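Local coordinates for divalent ion tolerance protein CutA1 (Ehrlichia chaffeensis, PDB 4IYQ) that probably binds copper and other divalent metal ions and helps the cell tolerate them, working as a trimer of the CutA family, at residues A[29-34]-A[75-80]. Numbering follows the deposited sequence.
Sequences YTTTPT and ECAIIL
Thr30 O takes the shortest bond of the pairing, from Ile78 N at 2.8 Å; Thr30 N returns a longer one to Ile78 O. Two residues further along the first strand, Thr32 N donates to Cys76 O (2.9 Å) and Cys76 N to Thr32 O. Between these hydrogen-bonded pairs Thr31 faces Ala77 in a non-hydrogen-bonded pair, the CA atoms 4.3 Å apart. The antiparallel strands are the two inner ones of the four-stranded sheet of the ferredoxin-like CutA fold. On the face covered by helix 35-47, Thr30 and Ile78 lie side by side, Thr30 CG2 against Ile78 CD1 at 3.7 Å. There Thr32 OG1, set between its backbone N and carbonyl carbon (chi1 56°), donates to Thr34 O (3.0 Å) and rests on Cys76 CB. The face of Tyr29, Thr31 and Ala77 meets a second subunit of the trimer: Tyr29, CG anti to its own backbone N (chi1 177°), brings its ring obliquely against Ala77, Tyr29 CE1 lying 3.9 Å from Ala77 CB, while its OH is hydrogen-bonded to Asn55 OD1 of that subunit. Glu75 slants across Thr31, with OE1 at 3.2 Å from Thr31 OG1, a weak and unsettled hydrogen bond, and its OE2 is held by Tyr100 OH.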
loop_
_atom_site.group_PDB
_atom_site.type_symbol
_atom_site.label_atom_id
_atom_site.label_comp_id
_atom_site.label_asym_id
_atom_site.label_seq_id
_atom_site.Cartn_x
_atom_site.Cartn_y
_atom_site.Cartn_z
ATOM N N TYR A 29 -3.933 7.191 -2.930
ATOM C CA TYR A 29 -4.597 6.357 -1.948
ATOM C C TYR A 29 -5.684 7.148 -1.230
ATOM O O TYR A 29 -5.449 8.270 -0.787
ATOM C CB TYR A 29 -3.557 5.826 -0.958
ATOM C CG TYR A 29 -4.080 4.988 0.179
ATOM C CD1 TYR A 29 -4.131 3.607 0.071
ATOM C CD2 TYR A 29 -4.482 5.573 1.384
ATOM C CE1 TYR A 29 -4.575 2.817 1.117
ATOM C CE2 TYR A 29 -4.941 4.792 2.443
ATOM C CZ TYR A 29 -4.980 3.405 2.299
ATOM O OH TYR A 29 -5.419 2.595 3.323
ATOM N N THR A 30 -6.869 6.554 -1.102
ATOM C CA THR A 30 -7.963 7.191 -0.374
ATOM C C THR A 30 -8.854 6.103 0.233
ATOM O O THR A 30 -8.771 4.923 -0.136
ATOM C CB THR A 30 -8.815 8.142 -1.296
ATOM O OG1 THR A 30 -9.665 8.982 -0.509
ATOM C CG2 THR A 30 -9.681 7.349 -2.278
ATOM N N THR A 31 -9.702 6.497 1.175
ATOM C CA THR A 31 -10.640 5.545 1.762
ATOM C C THR A 31 -12.083 6.069 1.648
ATOM O O THR A 31 -12.305 7.262 1.563
ATOM C CB THR A 31 -10.279 5.257 3.239
ATOM O OG1 THR A 31 -10.357 6.476 3.983
ATOM C CG2 THR A 31 -8.871 4.729 3.354
ATOM N N THR A 32 -13.055 5.165 1.657
ATOM C CA THR A 32 -14.463 5.525 1.495
ATOM C C THR A 32 -15.313 4.740 2.484
ATOM O O THR A 32 -14.912 3.675 2.932
ATOM C CB THR A 32 -14.972 5.238 0.071
ATOM O OG1 THR A 32 -14.748 3.862 -0.239
ATOM C CG2 THR A 32 -14.248 6.099 -0.951
ATOM N N PRO A 33 -16.476 5.284 2.862
ATOM C CA PRO A 33 -17.315 4.553 3.816
ATOM C C PRO A 33 -17.924 3.267 3.247
ATOM O O PRO A 33 -18.120 2.322 3.999
ATOM C CB PRO A 33 -18.406 5.571 4.176
ATOM C CG PRO A 33 -18.386 6.583 3.094
ATOM C CD PRO A 33 -16.971 6.650 2.615
ATOM N N THR A 34 -18.222 3.223 1.954
ATOM C CA THR A 34 -18.810 2.028 1.368
ATOM C C THR A 34 -18.069 1.610 0.107
ATOM O O THR A 34 -17.300 2.390 -0.453
ATOM C CB THR A 34 -20.267 2.253 0.984
ATOM O OG1 THR A 34 -20.322 2.917 -0.294
ATOM C CG2 THR A 34 -20.987 3.081 2.059
ATOM N N GLU A 75 -14.421 0.460 6.088
ATOM C CA GLU A 75 -14.229 1.274 4.903
ATOM C C GLU A 75 -13.720 0.436 3.725
ATOM O O GLU A 75 -13.426 -0.757 3.850
ATOM C CB GLU A 75 -13.231 2.410 5.176
ATOM C CG GLU A 75 -13.597 3.391 6.299
ATOM C CD GLU A 75 -12.641 4.594 6.365
ATOM O OE1 GLU A 75 -11.409 4.412 6.255
ATOM O OE2 GLU A 75 -13.121 5.729 6.542
ATOM N N CYS A 76 -13.641 1.078 2.567
ATOM C CA CYS A 76 -12.880 0.538 1.458
ATOM C C CYS A 76 -11.660 1.417 1.253
ATOM O O CYS A 76 -11.710 2.626 1.480
ATOM C CB CYS A 76 -13.724 0.479 0.198
ATOM S SG CYS A 76 -15.062 -0.704 0.351
ATOM N N ALA A 77 -10.551 0.818 0.856
ATOM C CA ALA A 77 -9.395 1.607 0.469
ATOM C C ALA A 77 -9.263 1.535 -1.037
ATOM O O ALA A 77 -9.702 0.566 -1.654
ATOM C CB ALA A 77 -8.133 1.110 1.166
ATOM N N ILE A 78 -8.699 2.574 -1.639
ATOM C CA ILE A 78 -8.452 2.545 -3.070
ATOM C C ILE A 78 -7.043 2.972 -3.404
ATOM O O ILE A 78 -6.545 3.947 -2.856
ATOM C CB ILE A 78 -9.386 3.462 -3.869
ATOM C CG1 ILE A 78 -10.771 3.572 -3.239
ATOM C CG2 ILE A 78 -9.453 2.987 -5.317
ATOM C CD1 ILE A 78 -11.614 4.630 -3.913
ATOM N N ILE A 79 -6.411 2.229 -4.301
ATOM C CA ILE A 79 -5.194 2.678 -4.941
ATOM C C ILE A 79 -5.536 3.074 -6.372
ATOM O O ILE A 79 -6.081 2.284 -7.140
ATOM C CB ILE A 79 -4.105 1.597 -4.940
ATOM C CG1 ILE A 79 -3.663 1.299 -3.510
ATOM C CG2 ILE A 79 -2.911 2.038 -5.763
ATOM C CD1 ILE A 79 -2.695 0.126 -3.419
ATOM N N LEU A 80 -5.229 4.315 -6.709
ATOM C CA LEU A 80 -5.511 4.864 -8.016
ATOM C C LEU A 80 -4.199 5.093 -8.749
ATOM O O LEU A 80 -3.214 5.517 -8.136
ATOM C CB LEU A 80 -6.293 6.162 -7.873
ATOM C CG LEU A 80 -7.510 5.996 -6.961
ATOM C CD1 LEU A 80 -7.926 7.319 -6.316
ATOM C CD2 LEU A 80 -8.653 5.403 -7.753
#